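Local coordinates for protein CurF (Lyngbya majuscula, PDB 5DP2) that probably catalyses NADPH-dependent cyclopropane formation in curacin A biosynthesis, as an enoyl reductase domain turned cyclopropanase within a polyketide synthase, at residues Gln12-Tyr18 with Ser74-Phe80; Tyr18-Leu24 with Asn55-Gln61; Ser142-Tyr147 with Ala174-Leu178. All blocks are in the same frame, centred on the assembly; numbering follows the deposited sequence.

Contacts 1 and 2 are neighbours, with centres 9 Å apart, sharing Tyr18; contact 2 is nested inside the chain loop that contact 1 closes. Both are partly buried: contact 1 holds the end of strand 11-14 and the loop after it against the 3-10 turn 75-77 and the following loop, contact 2 the next part of the first loop against the end of helix 50-57. They touch through Phe80 and Val56 and through Ile15 and Leu24. Contact 3, 27 to 29 Å from their centres, is a buried helix-helix pairing beside the NADP. The chemistry shifts accordingly: waters and a guanidinium bridge contact 1, one backbone hydrogen bond and aliphatic methyls serve contact 2, and contact 3 is apolar packing.

Contact 1: residues Gln12-Tyr18 with Ser74-Phe80; sequences QLRIPSY and SAENLTF
Ser17 faces Ala75, Pro16 faces Glu76 and Arg14 faces Thr79, so the two chains run in opposite senses, closest at Pro16 and Glu76, whose CA atoms are 4.9 Å apart. Water rather than direct backbone pairing fills the gap: one molecule links Leu13 O to Phe80 N, and another accepts from Ile15 N beside Ala75 O and Leu78 O. The CA-H of Glu76 points almost straight at Ile15 O (CA to O 3.4 Å). Arg14 bends at chi2 and chi3 (-72° and -82°), which folds its guanidinium back to grip Glu76 O side-on. Arg14 NH2 makes the straighter bond to Glu76 O, 2.9 Å long in the carbonyl plane, whereas its NE comes from above that plane at 3.2 Å. Arg14 NH1 donates to Gln12 OE1 at 2.9 Å, an oxygen also held by Arg69. A leucine in place of Arg14 has no N-H for Glu76 O or Gln12 OE1, and the 3-10 turn would probably be less firmly tied to the strand. Ala75 CB sits over one face of the Tyr18 ring, 3.7 Å from its centroid, in a CH-pi contact, while Leu78 CD2 meets the ring edge. Phe80 turns its edge to Leu13 O. Strand 11-14 pairs antiparallel with strand 25-28; Leu13 also packs on helix 321-329, and Phe80 on Glu52 and Val56 of helix 50-57.

Contact 2: residues Tyr18-Leu24 with Asn55-Gln61; sequences YGLLKNL and NVLGIFQ
Tyr18 lies against the closing turn of helix 50-57, its CD1 only 3.2 Å from Asn55 O, with Val56 O near the plane of the ring at its edge. At the corner of the ring opposite CD1, Tyr18 CE2 lies 4.0 Å from Gln61 NE2, the ring and amide planes being just 18° apart. Gly19 supplies the one hydrogen bond between the segments: its N donates to Val56 O over 2.8 Å, in the carbonyl plane and fairly straight at 162°. At its phi of 132° a side chain would press on the preceding carbonyl oxygen. Gly19 O borders Leu57 CD2. Leu20 follows with its carbonyl oxygen 3.4 Å from Val56 CG1. Leu21 then brings CD2 to Val56 CG1 at 3.7 Å, crossing the valine at about a right angle, and also touches Leu57 CD2. Because Val56 holds CG1 anti to its backbone N, its other methyl, CG2, is turned to Leu24 CD2, 3.9 Å away; the valine thus touches one leucine with each methyl. Helix 321-329 lines the same apolar patch, with Arg326 and Gln329 on Leu21 and Phe325 on Leu24. On the helix side Gly58, with positive phi, forms a Schellman motif, and a CB there would crowd Tyr18 CB. The arrangement is a glycine-terminated helix C-cap whose late carbonyl accepts a backbone N-H from an adjoining loop.

Contact 3: residues Ser142-Tyr147 with Ala174-Leu178; sequences SFFTAY and AAVQL. With NAP (NADP nicotinamide-adenine-dinucleotide phosphate), chain B.
Beside the NADP pocket, helices 140-153 and 170-181 pack where Phe143 and Ala146 meet Ala174 and Leu178. The axes of the segments 142-147 and 174-178 pass 8.8 Å apart at a crossing angle of -55°, with Ala146, Ala174 and Ala175 at the crossing. Ala174 CB stands over the centre of the Phe143 ring, 3.7 Å from the centroid and 8° off the normal, a clear CH-pi contact; it also lies 3.5 Å from Ser142 O. The amide of Gln177 comes to the edge of the same ring, its plane at 80° to it, while its OE1 is bound to Lys309 N. Helix 170-181 joins strands 161-164 and 185-190 in the parallel sheet of a Rossmann-type nucleotide-binding domain, and Ser168, just ahead of it, hydrogen-bonds the cofactor. Ala146 CB points at this helix and meets Ala175 CB at 4.0 Å and Leu178 CD1 at 3.7 Å. Leu178 divides its methyls: CD1 packs against the backbone N of Tyr147, and CD2 touches the edge of the Tyr147 ring at CD1, 3.8 Å away. That tyrosine's OH binds Asp298. From helix 140-153 Thr145 faces the cofactor, with OG1 3.4 Å from C4N of the nicotinamide ring; the hydroxyl is hydrogen-bonded to Met141 O.

Contact 1: residues Gln12-Tyr18 with Ser74-Phe80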
loop_
_atom_site.group_PDB
_atom_site.type_symbol
_atom_site.label_atom_id
_atom_site.label_comp_id
_atom_site.label_asym_id
_atom_site.label_seq_id
_atom_site.Cartn_x
_atom_site.Cartn_y
_atom_site.Cartn_z
ATOM N N GLN A 12 3.777 -1.965 21.854
ATOM C CA GLN A 12 3.297 -2.515 20.583
ATOM C C GLN A 12 1.803 -2.220 20.470
ATOM O O GLN A 12 1.065 -2.385 21.452
ATOM C CB GLN A 12 3.557 -4.016 20.489
ATOM C CG GLN A 12 3.051 -4.638 19.192
ATOM C CD GLN A 12 3.530 -6.067 19.061
ATOM O OE1 GLN A 12 2.931 -6.994 19.625
ATOM N NE2 GLN A 12 4.627 -6.252 18.349
ATOM N N LEU A 13 1.361 -1.807 19.286
ATOM C CA LEU A 13 -0.058 -1.480 19.075
ATOM C C LEU A 13 -0.860 -2.779 18.994
ATOM O O LEU A 13 -0.547 -3.687 18.231
ATOM C CB LEU A 13 -0.188 -0.677 17.771
ATOM C CG LEU A 13 -1.554 -0.025 17.546
ATOM C CD1 LEU A 13 -1.819 1.050 18.563
ATOM C CD2 LEU A 13 -1.581 0.557 16.129
ATOM N N ARG A 14 -1.935 -2.844 19.801
ATOM C CA ARG A 14 -2.747 -4.039 19.915
ATOM C C ARG A 14 -4.209 -3.656 20.099
ATOM O O ARG A 14 -4.525 -2.497 20.369
ATOM C CB ARG A 14 -2.269 -4.901 21.110
ATOM C CG ARG A 14 -0.822 -5.378 21.009
ATOM C CD ARG A 14 -0.607 -6.466 19.970
ATOM N NE ARG A 14 -0.976 -7.794 20.504
ATOM C CZ ARG A 14 -0.171 -8.496 21.310
ATOM N NH1 ARG A 14 1.070 -8.122 21.541
ATOM N NH2 ARG A 14 -0.620 -9.608 21.883
ATOM N N ILE A 15 -5.080 -4.650 19.974
ATOM C CA ILE A 15 -6.501 -4.496 20.282
ATOM C C ILE A 15 -6.956 -5.658 21.167
ATOM O O ILE A 15 -6.429 -6.764 21.073
ATOM C CB ILE A 15 -7.371 -4.443 19.010
ATOM C CG1 ILE A 15 -7.144 -5.650 18.103
ATOM C CG2 ILE A 15 -7.159 -3.138 18.266
ATOM C CD1 ILE A 15 -8.096 -5.743 16.929
ATOM N N PRO A 16 -8.024 -5.431 21.957
ATOM C CA PRO A 16 -8.575 -6.511 22.764
ATOM C C PRO A 16 -9.601 -7.345 22.014
ATOM O O PRO A 16 -9.920 -8.471 22.439
ATOM C CB PRO A 16 -9.248 -5.765 23.912
ATOM C CG PRO A 16 -9.666 -4.463 23.322
ATOM C CD PRO A 16 -8.535 -4.119 22.385
ATOM N N SER A 17 -10.164 -6.794 20.945
ATOM C CA SER A 17 -11.337 -7.351 20.271
ATOM C C SER A 17 -11.531 -6.478 19.028
ATOM O O SER A 17 -10.972 -5.374 18.940
ATOM C CB SER A 17 -12.591 -7.303 21.147
ATOM O OG SER A 17 -12.846 -5.980 21.585
ATOM N N TYR A 18 -12.353 -6.953 18.100
ATOM C CA TYR A 18 -12.653 -6.227 16.864
ATOM C C TYR A 18 -13.861 -5.312 17.025
ATOM O O TYR A 18 -14.775 -5.583 17.829
ATOM C CB TYR A 18 -12.954 -7.215 15.746
ATOM C CG TYR A 18 -11.768 -8.059 15.351
ATOM C CD1 TYR A 18 -10.598 -7.465 14.932
ATOM C CD2 TYR A 18 -11.799 -9.447 15.381
ATOM C CE1 TYR A 18 -9.490 -8.222 14.560
ATOM C CE2 TYR A 18 -10.687 -10.220 15.004
ATOM C CZ TYR A 18 -9.529 -9.586 14.592
ATOM O OH TYR A 18 -8.393 -10.289 14.209
ATOM N N SER A 74 -6.081 -14.632 16.504
ATOM C CA SER A 74 -7.074 -14.074 17.436
ATOM C C SER A 74 -6.920 -12.568 17.469
ATOM O O SER A 74 -5.820 -12.066 17.255
ATOM C CB SER A 74 -6.887 -14.606 18.858
ATOM O OG SER A 74 -5.747 -14.020 19.451
ATOM N N ALA A 75 -7.994 -11.836 17.780
ATOM C CA ALA A 75 -7.903 -10.385 17.827
ATOM C C ALA A 75 -6.819 -9.922 18.766
ATOM O O ALA A 75 -6.086 -8.970 18.450
ATOM C CB ALA A 75 -9.235 -9.769 18.251
ATOM N N GLU A 76 -6.725 -10.540 19.943
ATOM C CA GLU A 76 -5.784 -10.060 20.944
ATOM C C GLU A 76 -4.326 -10.319 20.585
ATOM O O GLU A 76 -3.424 -9.778 21.234
ATOM C CB GLU A 76 -6.111 -10.651 22.313
ATOM C CG GLU A 76 -5.914 -12.156 22.408
ATOM C CD GLU A 76 -6.361 -12.708 23.742
ATOM O OE1 GLU A 76 -7.283 -12.124 24.334
ATOM O OE2 GLU A 76 -5.799 -13.719 24.207
ATOM N N ASN A 77 -4.095 -11.116 19.534
ATOM C CA ASN A 77 -2.744 -11.389 19.038
ATOM C C ASN A 77 -2.388 -10.559 17.803
ATOM O O ASN A 77 -1.240 -10.601 17.362
ATOM C CB ASN A 77 -2.584 -12.878 18.724
ATOM C CG ASN A 77 -2.652 -13.748 19.957
ATOM O OD1 ASN A 77 -2.639 -13.259 21.090
ATOM N ND2 ASN A 77 -2.699 -15.056 19.725
ATOM N N LEU A 78 -3.361 -9.882 17.199
ATOM C CA LEU A 78 -3.120 -9.143 15.946
ATOM C C LEU A 78 -2.161 -7.974 16.166
ATOM O O LEU A 78 -2.346 -7.170 17.079
ATOM C CB LEU A 78 -4.459 -8.625 15.410
ATOM C CG LEU A 78 -4.409 -7.922 14.041
ATOM C CD1 LEU A 78 -3.997 -8.848 12.913
ATOM C CD2 LEU A 78 -5.758 -7.307 13.732
ATOM N N THR A 79 -1.165 -7.874 15.276
ATOM C CA THR A 79 -0.282 -6.721 15.237
ATOM C C THR A 79 -0.537 -5.927 13.947
ATOM O O THR A 79 -1.221 -6.386 13.031
ATOM C CB THR A 79 1.204 -7.124 15.366
ATOM O OG1 THR A 79 1.589 -7.930 14.252
ATOM C CG2 THR A 79 1.477 -7.911 16.619
ATOM N N PHE A 80 0.039 -4.727 13.923
ATOM C CA PHE A 80 -0.164 -3.781 12.834
ATOM C C PHE A 80 1.174 -3.243 12.376
ATOM O O PHE A 80 2.140 -3.215 13.137
ATOM C CB PHE A 80 -1.060 -2.619 13.308
ATOM C CG PHE A 80 -2.369 -3.077 13.873
ATOM C CD1 PHE A 80 -3.452 -3.309 13.055
ATOM C CD2 PHE A 80 -2.506 -3.351 15.234
ATOM C CE1 PHE A 80 -4.633 -3.811 13.557
ATOM C CE2 PHE A 80 -3.693 -3.843 15.746
ATOM C CZ PHE A 80 -4.762 -4.055 14.916
HETATM O O HOH W 1 1.385 -3.787 16.279
HETATM O O HOH W 2 -3.907 -7.221 19.294
HETATM O O HOH W 3 -3.997 -7.554 22.922
#

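Contact 2: residues Tyr18-Leu24 with Asn55-Gln61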
loop_
_atom_site.group_PDB
_atom_site.type_symbol
_atom_site.label_atom_id
_atom_site.label_comp_id
_atom_site.label_asym_id
_atom_site.label_seq_id
_atom_site.Cartn_x
_atom_site.Cartn_y
_atom_site.Cartn_z
ATOM N N TYR A 18 -12.353 -6.953 18.100
ATOM C CA TYR A 18 -12.653 -6.227 16.864
ATOM C C TYR A 18 -13.861 -5.312 17.025
ATOM O O TYR A 18 -14.775 -5.583 17.829
ATOM C CB TYR A 18 -12.954 -7.215 15.746
ATOM C CG TYR A 18 -11.768 -8.059 15.351
ATOM C CD1 TYR A 18 -10.598 -7.465 14.932
ATOM C CD2 TYR A 18 -11.799 -9.447 15.381
ATOM C CE1 TYR A 18 -9.490 -8.222 14.560
ATOM C CE2 TYR A 18 -10.687 -10.220 15.004
ATOM C CZ TYR A 18 -9.529 -9.586 14.592
ATOM O OH TYR A 18 -8.393 -10.289 14.209
ATOM N N GLY A 19 -13.866 -4.233 16.244
ATOM C CA GLY A 19 -15.069 -3.440 16.015
ATOM C C GLY A 19 -14.958 -1.945 16.167
ATOM O O GLY A 19 -15.789 -1.215 15.594
ATOM N N LEU A 20 -13.995 -1.461 16.951
ATOM C CA LEU A 20 -13.869 -0.016 17.219
ATOM C C LEU A 20 -12.419 0.451 17.147
ATOM O O LEU A 20 -11.536 -0.147 17.784
ATOM C CB LEU A 20 -14.410 0.388 18.568
ATOM C CG LEU A 20 -15.918 0.245 18.808
ATOM C CD1 LEU A 20 -16.242 0.712 20.201
ATOM C CD2 LEU A 20 -16.784 0.997 17.799
ATOM N N LEU A 21 -12.173 1.543 16.429
ATOM C CA LEU A 21 -10.835 2.122 16.380
ATOM C C LEU A 21 -10.365 2.577 17.760
ATOM O O LEU A 21 -9.162 2.517 18.055
ATOM C CB LEU A 21 -10.761 3.292 15.381
ATOM C CG LEU A 21 -11.048 2.925 13.919
ATOM C CD1 LEU A 21 -10.877 4.141 13.037
ATOM C CD2 LEU A 21 -10.184 1.779 13.442
ATOM N N LYS A 22 -11.293 3.034 18.612
ATOM C CA LYS A 22 -10.871 3.584 19.897
ATOM C C LYS A 22 -10.239 2.538 20.790
ATOM O O LYS A 22 -9.614 2.877 21.797
ATOM C CB LYS A 22 -12.007 4.303 20.620
ATOM C CG LYS A 22 -13.077 3.379 21.168
ATOM C CD LYS A 22 -14.326 4.114 21.646
ATOM C CE LYS A 22 -14.210 4.577 23.081
ATOM N NZ LYS A 22 -15.468 5.261 23.507
ATOM N N ASN A 23 -10.410 1.258 20.482
ATOM C CA ASN A 23 -9.778 0.229 21.299
ATOM C C ASN A 23 -8.315 -0.078 20.939
ATOM O O ASN A 23 -7.666 -0.887 21.626
ATOM C CB ASN A 23 -10.579 -1.064 21.273
ATOM C CG ASN A 23 -11.933 -0.956 21.949
ATOM O OD1 ASN A 23 -12.090 -0.313 22.993
ATOM N ND2 ASN A 23 -12.903 -1.653 21.389
ATOM N N LEU A 24 -7.764 0.587 19.923
ATOM C CA LEU A 24 -6.317 0.501 19.672
ATOM C C LEU A 24 -5.579 1.020 20.914
ATOM O O LEU A 24 -5.893 2.090 21.416
ATOM C CB LEU A 24 -5.962 1.358 18.463
ATOM C CG LEU A 24 -6.321 0.737 17.112
ATOM C CD1 LEU A 24 -6.391 1.801 16.029
ATOM C CD2 LEU A 24 -5.321 -0.355 16.749
ATOM N N ASN A 55 -9.166 -4.300 9.300
ATOM C CA ASN A 55 -8.847 -5.319 10.309
ATOM C C ASN A 55 -9.421 -4.925 11.671
ATOM O O ASN A 55 -10.103 -5.734 12.343
ATOM C CB ASN A 55 -7.326 -5.452 10.512
ATOM C CG ASN A 55 -6.534 -6.047 9.351
ATOM O OD1 ASN A 55 -5.329 -5.769 9.280
ATOM N ND2 ASN A 55 -7.139 -6.873 8.519
ATOM N N VAL A 56 -9.161 -3.697 12.128
ATOM C CA VAL A 56 -9.630 -3.293 13.461
ATOM C C VAL A 56 -11.162 -3.357 13.539
ATOM O O VAL A 56 -11.698 -3.768 14.570
ATOM C CB VAL A 56 -9.120 -1.895 13.850
ATOM C CG1 VAL A 56 -9.696 -1.465 15.198
ATOM C CG2 VAL A 56 -7.596 -1.867 13.927
ATOM N N LEU A 57 -11.822 -2.941 12.470
ATOM C CA LEU A 57 -13.287 -2.905 12.425
ATOM C C LEU A 57 -13.929 -4.271 12.249
ATOM O O LEU A 57 -15.149 -4.388 12.375
ATOM C CB LEU A 57 -13.732 -1.964 11.299
ATOM C CG LEU A 57 -13.366 -0.486 11.513
ATOM C CD1 LEU A 57 -13.776 0.311 10.289
ATOM C CD2 LEU A 57 -13.954 0.098 12.797
ATOM N N GLY A 58 -13.145 -5.306 11.978
ATOM C CA GLY A 58 -13.674 -6.644 11.763
ATOM C C GLY A 58 -14.289 -6.867 10.382
ATOM O O GLY A 58 -15.074 -7.800 10.213
ATOM N N ILE A 59 -13.932 -6.043 9.396
ATOM C CA ILE A 59 -14.453 -6.153 8.032
ATOM C C ILE A 59 -13.615 -7.153 7.212
ATOM O O ILE A 59 -14.149 -7.880 6.362
ATOM C CB ILE A 59 -14.516 -4.749 7.368
ATOM C CG1 ILE A 59 -15.523 -3.878 8.139
ATOM C CG2 ILE A 59 -14.894 -4.845 5.896
ATOM C CD1 ILE A 59 -15.496 -2.396 7.830
ATOM N N PHE A 60 -12.295 -7.157 7.435
ATOM C CA PHE A 60 -11.383 -8.109 6.785
ATOM C C PHE A 60 -10.564 -8.742 7.891
ATOM O O PHE A 60 -9.905 -8.030 8.653
ATOM C CB PHE A 60 -10.442 -7.428 5.770
ATOM C CG PHE A 60 -9.642 -8.404 4.938
ATOM C CD1 PHE A 60 -8.508 -9.050 5.447
ATOM C CD2 PHE A 60 -10.015 -8.679 3.643
ATOM C CE1 PHE A 60 -7.809 -9.979 4.698
ATOM C CE2 PHE A 60 -9.304 -9.599 2.884
ATOM C CZ PHE A 60 -8.193 -10.242 3.410
ATOM N N GLN A 61 -10.592 -10.069 7.971
ATOM C CA GLN A 61 -9.828 -10.772 8.999
ATOM C C GLN A 61 -8.530 -11.351 8.434
ATOM O O GLN A 61 -8.560 -12.086 7.442
ATOM C CB GLN A 61 -10.646 -11.887 9.644
ATOM C CG GLN A 61 -9.921 -12.464 10.831
ATOM C CD GLN A 61 -10.762 -13.454 11.575
ATOM O OE1 GLN A 61 -10.484 -14.665 11.550
ATOM N NE2 GLN A 61 -11.795 -12.960 12.257
#

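Contact 3: residues Ser142-Tyr147 with Ala174-Leu178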
loop_
_atom_site.group_PDB
_atom_site.type_symbol
_atom_site.label_atom_id
_atom_site.label_comp_id
_atom_site.label_asym_id
_atom_site.label_seq_id
_atom_site.Cartn_x
_atom_site.Cartn_y
_atom_site.Cartn_z
ATOM N N SER A 142 2.566 1.135 -1.008
ATOM C CA SER A 142 1.850 1.789 -2.110
ATOM C C SER A 142 2.603 1.649 -3.445
ATOM O O SER A 142 2.004 1.299 -4.463
ATOM C CB SER A 142 1.561 3.240 -1.777
ATOM O OG SER A 142 0.751 3.370 -0.622
ATOM N N PHE A 143 3.904 1.962 -3.448
ATOM C CA PHE A 143 4.666 1.836 -4.687
ATOM C C PHE A 143 4.917 0.407 -5.088
ATOM O O PHE A 143 4.956 0.118 -6.293
ATOM C CB PHE A 143 5.984 2.626 -4.650
ATOM C CG PHE A 143 5.813 4.113 -4.842
ATOM C CD1 PHE A 143 5.813 4.654 -6.121
ATOM C CD2 PHE A 143 5.634 4.951 -3.762
ATOM C CE1 PHE A 143 5.684 6.023 -6.311
ATOM C CE2 PHE A 143 5.529 6.331 -3.949
ATOM C CZ PHE A 143 5.557 6.859 -5.229
ATOM N N PHE A 144 5.170 -0.512 -4.144
ATOM C CA PHE A 144 5.426 -1.885 -4.557
ATOM C C PHE A 144 4.163 -2.479 -5.190
ATOM O O PHE A 144 4.236 -3.195 -6.193
ATOM C CB PHE A 144 5.975 -2.751 -3.414
ATOM C CG PHE A 144 7.440 -2.525 -3.097
ATOM C CD1 PHE A 144 7.985 -1.263 -2.883
ATOM C CD2 PHE A 144 8.299 -3.622 -2.973
ATOM C CE1 PHE A 144 9.319 -1.088 -2.569
ATOM C CE2 PHE A 144 9.640 -3.451 -2.658
ATOM C CZ PHE A 144 10.146 -2.191 -2.453
ATOM N N THR A 145 2.982 -2.170 -4.611
ATOM C CA THR A 145 1.713 -2.641 -5.169
ATOM C C THR A 145 1.492 -2.074 -6.563
ATOM O O THR A 145 1.167 -2.797 -7.509
ATOM C CB THR A 145 0.566 -2.223 -4.229
ATOM O OG1 THR A 145 0.732 -2.846 -2.948
ATOM C CG2 THR A 145 -0.791 -2.647 -4.761
ATOM N N ALA A 146 1.640 -0.752 -6.686
ATOM C CA ALA A 146 1.380 -0.105 -7.969
ATOM C C ALA A 146 2.383 -0.547 -9.038
ATOM O O ALA A 146 2.021 -0.720 -10.201
ATOM C CB ALA A 146 1.356 1.393 -7.809
ATOM N N TYR A 147 3.652 -0.721 -8.665
ATOM C CA TYR A 147 4.659 -1.147 -9.637
ATOM C C TYR A 147 4.410 -2.574 -10.088
ATOM O O TYR A 147 4.463 -2.888 -11.286
ATOM C CB TYR A 147 6.064 -1.012 -9.023
ATOM C CG TYR A 147 7.173 -1.271 -10.022
ATOM C CD1 TYR A 147 7.628 -0.269 -10.857
ATOM C CD2 TYR A 147 7.777 -2.509 -10.121
ATOM C CE1 TYR A 147 8.655 -0.482 -11.753
ATOM C CE2 TYR A 147 8.799 -2.742 -11.041
ATOM C CZ TYR A 147 9.228 -1.715 -11.856
ATOM O OH TYR A 147 10.253 -1.905 -12.773
ATOM N N ALA A 174 0.532 6.568 -5.824
ATOM C CA ALA A 174 1.710 5.873 -6.356
ATOM C C ALA A 174 1.477 5.441 -7.798
ATOM O O ALA A 174 2.369 5.580 -8.654
ATOM C CB ALA A 174 2.066 4.675 -5.487
ATOM N N ALA A 175 0.293 4.921 -8.084
ATOM C CA ALA A 175 -0.053 4.504 -9.436
ATOM C C ALA A 175 -0.040 5.679 -10.405
ATOM O O ALA A 175 0.410 5.517 -11.548
ATOM C CB ALA A 175 -1.394 3.792 -9.436
ATOM N N VAL A 176 -0.524 6.853 -9.995
ATOM C CA VAL A 176 -0.463 8.012 -10.894
ATOM C C VAL A 176 0.992 8.338 -11.223
ATOM O O VAL A 176 1.346 8.549 -12.386
ATOM C CB VAL A 176 -1.194 9.248 -10.304
ATOM C CG1 VAL A 176 -0.912 10.479 -11.150
ATOM C CG2 VAL A 176 -2.694 8.996 -10.210
ATOM N N GLN A 177 1.847 8.406 -10.206
ATOM C CA GLN A 177 3.245 8.725 -10.462
ATOM C C GLN A 177 3.860 7.709 -11.417
ATOM O O GLN A 177 4.584 8.073 -12.360
ATOM C CB GLN A 177 4.078 8.740 -9.177
ATOM C CG GLN A 177 3.878 9.958 -8.299
ATOM C CD GLN A 177 5.009 10.076 -7.295
ATOM O OE1 GLN A 177 6.179 9.902 -7.648
ATOM N NE2 GLN A 177 4.677 10.403 -6.061
ATOM N N LEU A 178 3.634 6.423 -11.177
ATOM C CA LEU A 178 4.226 5.388 -12.017
ATOM C C LEU A 178 3.654 5.400 -13.433
ATOM O O LEU A 178 4.401 5.281 -14.414
ATOM C CB LEU A 178 4.037 4.008 -11.370
ATOM C CG LEU A 178 5.027 3.720 -10.263
ATOM C CD1 LEU A 178 4.511 2.585 -9.397
ATOM C CD2 LEU A 178 6.386 3.371 -10.837
HETATM P PA NAP B . -6.264 4.570 0.377
HETATM O O1A NAP B . -5.371 5.655 0.872
HETATM O O2A NAP B . -6.421 4.368 -1.085
HETATM O O5B NAP B . -7.685 4.783 1.076
HETATM C C5B NAP B . -8.862 4.131 0.581
HETATM C C4B NAP B . -9.398 4.765 -0.684
HETATM O O4B NAP B . -10.644 4.178 -0.978
HETATM C C3B NAP B . -9.595 6.250 -0.595
HETATM O O3B NAP B . -8.707 6.872 -1.527
HETATM C C2B NAP B . -11.071 6.490 -0.964
HETATM O O2B NAP B . -11.358 7.484 -1.906
HETATM C C1B NAP B . -11.480 5.176 -1.600
HETATM N N9A NAP B . -12.851 4.769 -1.325
HETATM C C8A NAP B . -13.304 4.077 -0.223
HETATM N N7A NAP B . -14.638 3.867 -0.308
HETATM C C5A NAP B . -15.032 4.413 -1.468
HETATM C C6A NAP B . -16.279 4.533 -2.150
HETATM N N6A NAP B . -17.397 4.013 -1.604
HETATM N N1A NAP B . -16.303 5.153 -3.322
HETATM C C2A NAP B . -15.174 5.656 -3.834
HETATM N N3A NAP B . -13.953 5.605 -3.294
HETATM C C4A NAP B . -13.894 5.005 -2.116
HETATM O O3 NAP B . -5.820 3.166 1.029
HETATM P PN NAP B . -4.605 2.200 0.638
HETATM O O1N NAP B . -4.047 1.668 1.901
HETATM O O2N NAP B . -3.682 2.875 -0.333
HETATM O O5D NAP B . -5.369 1.025 -0.060
HETATM C C5D NAP B . -6.033 1.276 -1.320
HETATM C C4D NAP B . -7.029 0.128 -1.621
HETATM O O4D NAP B . -6.295 -0.949 -2.143
HETATM C C3D NAP B . -7.756 -0.430 -0.392
HETATM O O3D NAP B . -9.019 -0.950 -0.826
HETATM C C2D NAP B . -6.828 -1.519 0.086
HETATM O O2D NAP B . -7.549 -2.505 0.831
HETATM C C1D NAP B . -6.278 -2.045 -1.213
HETATM N N1N NAP B . -4.892 -2.555 -1.286
HETATM C C2N NAP B . -4.662 -3.795 -1.775
HETATM C C3N NAP B . -3.381 -4.327 -1.884
HETATM C C7N NAP B . -3.185 -5.698 -2.433
HETATM O O7N NAP B . -2.069 -6.152 -2.300
HETATM N N7N NAP B . -4.229 -6.326 -3.037
HETATM C C4N NAP B . -2.290 -3.552 -1.474
HETATM C C5N NAP B . -2.550 -2.281 -0.978
HETATM C C6N NAP B . -3.859 -1.790 -0.891
HETATM P P2B NAP B . -11.326 9.054 -1.601
HETATM O O1X NAP B . -9.865 9.419 -1.368
HETATM O O2X NAP B . -11.893 9.642 -2.862
HETATM O O3X NAP B . -12.172 9.282 -0.372
#